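Hypothetical protein ebhA (Staphylococcus aureus, PDB 2DGJ) probably serves as a cell wall-associated adhesin that binds extracellular matrix, built as a long rod of repeated three-helix bundles. Local coordinates at residues P218-T221 / Q222-D226; A56-R59 / A60-Q63. All coordinates share one frame; numbering follows the deposited sequence.

Contact 1 starts a helix and contact 2 lies inside one, in a rod of alternately connected three-helix bundles. Contact 2 comes first along the chain, wholly within helix 55-70 and inside the range of a FIVAR domain; contact 1 follows much later, where the loop after helix 199-215 turns into helix 222-234 in a GA module. Their centres lie about 113 Å apart, on opposite sides of the chain's centre, and their nearest atoms are about 99 Å apart. Neither touches the other: each is local and belongs to a different module, near opposite ends of an elongated, mostly helical fragment.

Contact 1: residues P218-T221 / Q222-D226; sequences PNLT and QLQKD
Thr221 and Gln224 meet at a slant across the first turn of helix 222-234 and form a capping box, the reciprocal exchange in which the N-cap residue and the residue three further on bond each other's backbone N-H. The Gln224 half is clear: its extended chain reaches back toward the loop, and OE1 takes the N-H of Thr221 at 2.7 Å in a nearly straight bond (168°), in the plane of the amide and on a lone pair. With CG beside its own backbone N (chi1 -74°), the chain can turn back past the start of the helix. The return bond, Gln224 N to Thr221 OG1 at 3.2 Å, is less sure, because the hydroxyl is modelled too close to the glutamine chain. The Thr221 carbonyl begins the regular helical pattern, receiving Lys225 N at 3.1 Å.

Leu220, buried just before the cap, lies across two side chains at once: its CG meets Gln224 CB at 4.0 Å, while its CB rests against Lys225 CG at 3.7 Å. Its side chain also touches Glu251, probably part of the C-terminal expression tag, and Asn219 ND2 bonds the carbonyls of Gly248 and Glu251. The Lys225 chain runs fully extended back along the loop to place NZ on the carbonyl of Asn215, passing on the way with CE 3.6 Å from Leu220 O.

Contact 2: residues A56-R59 / A60-Q63; sequences AVDR and ALQQ
From Ala56 to Gln63 the backbone is a continuous α-helix, in which the N-H groups of Ala60, Leu61, Gln62 and Gln63 bond the carbonyls four residues back, the shortest being Gln62 N to Asp58 O at 2.7 Å (166°). Side-chain carbons of the second turn lie close to those carbonyls. Ala60 CB sits 3.4 Å from Ala56 O, and Gln63 brings CG to 3.2 Å from Arg59 O. Arg59 O, already bonded by Gln63 N, has a second, weak donor in Gln62 NE2 at 3.5 Å: CG of Gln62 stands anti to its backbone N (chi1 179°), and the bend at chi2 (-92°) folds the amide back toward the preceding turn.

Within the FIVAR domain, helix 55-70 packs against helix 3-11 through one face, where Val57 and Ala60 both touch Leu6 and Val57 also meets Met3. Leu61 borders this face, touching Gln5 and Ala2. Its side chain slants across that of Asp58, also in contact with Ala2, and the two make a loose approach from carboxylate to methyl, Asp58 OD1 lying 4.2 Å from Leu61 CD2.

Contact 1: residues P218-T221 / Q222-D226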
loop_
_atom_site.group_PDB
_atom_site.type_symbol
_atom_site.label_atom_id
_atom_site.label_comp_id
_atom_site.label_asym_id
_atom_site.label_seq_id
_atom_site.Cartn_x
_atom_site.Cartn_y
_atom_site.Cartn_z
ATOM N N PRO A 218 -20.948 -0.460 -72.710
ATOM C CA PRO A 218 -21.274 -0.739 -74.111
ATOM C C PRO A 218 -20.368 -0.071 -75.146
ATOM O O PRO A 218 -20.237 -0.561 -76.266
ATOM C CB PRO A 218 -22.710 -0.247 -74.230
ATOM C CG PRO A 218 -22.694 0.964 -73.340
ATOM C CD PRO A 218 -21.936 0.468 -72.123
ATOM N N ASN A 219 -19.763 1.048 -74.765
ATOM C CA ASN A 219 -18.897 1.818 -75.656
ATOM C C ASN A 219 -17.449 1.338 -75.724
ATOM O O ASN A 219 -16.627 1.925 -76.434
ATOM C CB ASN A 219 -18.909 3.286 -75.225
ATOM C CG ASN A 219 -18.562 3.458 -73.758
ATOM O OD1 ASN A 219 -19.258 2.947 -72.878
ATOM N ND2 ASN A 219 -17.479 4.177 -73.485
ATOM N N LEU A 220 -17.132 0.271 -74.998
ATOM C CA LEU A 220 -15.765 -0.237 -74.981
ATOM C C LEU A 220 -15.555 -1.594 -75.639
ATOM O O LEU A 220 -16.382 -2.500 -75.504
ATOM C CB LEU A 220 -15.270 -0.313 -73.536
ATOM C CG LEU A 220 -14.368 0.794 -72.985
ATOM C CD1 LEU A 220 -14.699 2.133 -73.620
ATOM C CD2 LEU A 220 -14.529 0.838 -71.466
ATOM N N THR A 221 -14.440 -1.727 -76.353
ATOM C CA THR A 221 -14.097 -2.998 -76.976
ATOM C C THR A 221 -13.560 -3.817 -75.803
ATOM O O THR A 221 -13.278 -3.262 -74.742
ATOM C CB THR A 221 -12.985 -2.845 -78.036
ATOM O OG1 THR A 221 -11.774 -2.420 -77.399
ATOM C CG2 THR A 221 -13.398 -1.826 -79.108
ATOM N N GLN A 222 -13.409 -5.122 -75.976
ATOM C CA GLN A 222 -12.928 -5.943 -74.873
ATOM C C GLN A 222 -11.505 -5.600 -74.427
ATOM O O GLN A 222 -11.233 -5.509 -73.230
ATOM C CB GLN A 222 -13.011 -7.425 -75.234
ATOM C CG GLN A 222 -12.776 -8.329 -74.040
ATOM C CD GLN A 222 -12.499 -9.764 -74.437
ATOM O OE1 GLN A 222 -13.380 -10.624 -74.376
ATOM N NE2 GLN A 222 -11.268 -10.027 -74.859
ATOM N N LEU A 223 -10.599 -5.407 -75.379
ATOM C CA LEU A 223 -9.223 -5.078 -75.022
ATOM C C LEU A 223 -9.122 -3.702 -74.374
ATOM O O LEU A 223 -8.214 -3.452 -73.572
ATOM C CB LEU A 223 -8.305 -5.164 -76.254
ATOM C CG LEU A 223 -8.547 -4.330 -77.516
ATOM C CD1 LEU A 223 -8.418 -2.845 -77.224
ATOM C CD2 LEU A 223 -7.521 -4.739 -78.563
ATOM N N GLN A 224 -10.041 -2.805 -74.725
ATOM C CA GLN A 224 -10.046 -1.473 -74.135
ATOM C C GLN A 224 -10.400 -1.658 -72.671
ATOM O O GLN A 224 -9.879 -0.965 -71.799
ATOM C CB GLN A 224 -11.078 -0.574 -74.816
ATOM C CG GLN A 224 -10.678 -0.089 -76.202
ATOM C CD GLN A 224 -11.721 0.814 -76.827
ATOM O OE1 GLN A 224 -12.877 0.425 -76.990
ATOM N NE2 GLN A 224 -11.317 2.027 -77.189
ATOM N N LYS A 225 -11.289 -2.614 -72.412
ATOM C CA LYS A 225 -11.710 -2.915 -71.053
ATOM C C LYS A 225 -10.538 -3.508 -70.287
ATOM O O LYS A 225 -10.362 -3.218 -69.102
ATOM C CB LYS A 225 -12.882 -3.902 -71.062
ATOM C CG LYS A 225 -14.160 -3.327 -71.651
ATOM C CD LYS A 225 -15.300 -4.330 -71.616
ATOM C CE LYS A 225 -16.597 -3.716 -72.130
ATOM N NZ LYS A 225 -17.723 -4.695 -72.115
ATOM N N ASP A 226 -9.735 -4.331 -70.962
ATOM C CA ASP A 226 -8.578 -4.948 -70.322
ATOM C C ASP A 226 -7.617 -3.859 -69.873
ATOM O O ASP A 226 -7.215 -3.815 -68.717
ATOM C CB ASP A 226 -7.860 -5.900 -71.278
ATOM C CG ASP A 226 -8.738 -7.058 -71.719
ATOM O OD1 ASP A 226 -9.472 -7.598 -70.863
ATOM O OD2 ASP A 226 -8.687 -7.434 -72.909
#

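Contact 2: residues A56-R59 / A60-Q63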
loop_
_atom_site.group_PDB
_atom_site.type_symbol
_atom_site.label_atom_id
_atom_site.label_comp_id
_atom_site.label_asym_id
_atom_site.label_seq_id
_atom_site.Cartn_x
_atom_site.Cartn_y
_atom_site.Cartn_z
ATOM N N ALA A 56 8.846 6.636 42.295
ATOM C CA ALA A 56 8.235 5.656 41.402
ATOM C C ALA A 56 7.306 6.406 40.453
ATOM O O ALA A 56 7.176 6.061 39.278
ATOM C CB ALA A 56 7.445 4.622 42.206
ATOM N N VAL A 57 6.662 7.442 40.979
ATOM C CA VAL A 57 5.751 8.259 40.193
ATOM C C VAL A 57 6.526 9.068 39.160
ATOM O O VAL A 57 6.043 9.287 38.050
ATOM C CB VAL A 57 4.965 9.245 41.090
ATOM C CG1 VAL A 57 4.059 10.121 40.240
ATOM C CG2 VAL A 57 4.144 8.484 42.101
ATOM N N ASP A 58 7.729 9.502 39.526
ATOM C CA ASP A 58 8.541 10.308 38.626
ATOM C C ASP A 58 9.182 9.474 37.524
ATOM O O ASP A 58 9.285 9.919 36.381
ATOM C CB ASP A 58 9.617 11.056 39.414
ATOM C CG ASP A 58 10.022 12.360 38.746
ATOM O OD1 ASP A 58 9.160 13.260 38.621
ATOM O OD2 ASP A 58 11.198 12.487 38.338
ATOM N N ARG A 59 9.618 8.267 37.866
ATOM C CA ARG A 59 10.226 7.380 36.881
ATOM C C ARG A 59 9.157 7.024 35.857
ATOM O O ARG A 59 9.439 6.876 34.669
ATOM C CB ARG A 59 10.743 6.109 37.554
ATOM C CG ARG A 59 11.929 6.330 38.476
ATOM C CD ARG A 59 12.138 5.129 39.387
ATOM N NE ARG A 59 12.446 3.909 38.645
ATOM C CZ ARG A 59 12.364 2.684 39.158
ATOM N NH1 ARG A 59 11.981 2.513 40.419
ATOM N NH2 ARG A 59 12.672 1.630 38.416
ATOM N N ALA A 60 7.924 6.892 36.336
ATOM C CA ALA A 60 6.797 6.567 35.472
ATOM C C ALA A 60 6.514 7.756 34.565
ATOM O O ALA A 60 6.265 7.605 33.370
ATOM C CB ALA A 60 5.576 6.244 36.320
ATOM N N LEU A 61 6.553 8.949 35.143
ATOM C CA LEU A 61 6.315 10.169 34.387
ATOM C C LEU A 61 7.409 10.322 33.347
ATOM O O LEU A 61 7.137 10.578 32.176
ATOM C CB LEU A 61 6.319 11.383 35.317
ATOM C CG LEU A 61 6.268 12.765 34.657
ATOM C CD1 LEU A 61 5.047 12.860 33.770
ATOM C CD2 LEU A 61 6.239 13.843 35.730
ATOM N N GLN A 62 8.651 10.156 33.785
ATOM C CA GLN A 62 9.798 10.278 32.897
ATOM C C GLN A 62 9.677 9.354 31.684
ATOM O O GLN A 62 10.007 9.735 30.564
ATOM C CB GLN A 62 11.085 9.969 33.668
ATOM C CG GLN A 62 12.356 10.044 32.829
ATOM C CD GLN A 62 12.756 8.715 32.202
ATOM O OE1 GLN A 62 13.485 8.686 31.207
ATOM N NE2 GLN A 62 12.300 7.610 32.792
ATOM N N GLN A 63 9.194 8.140 31.913
ATOM C CA GLN A 63 9.041 7.172 30.834
ATOM C C GLN A 63 7.906 7.514 29.871
ATOM O O GLN A 63 8.005 7.240 28.672
ATOM C CB GLN A 63 8.863 5.771 31.423
ATOM C CG GLN A 63 10.153 5.239 32.044
ATOM C CD GLN A 63 9.973 3.939 32.801
ATOM O OE1 GLN A 63 10.946 3.359 33.289
ATOM N NE2 GLN A 63 8.729 3.477 32.910
#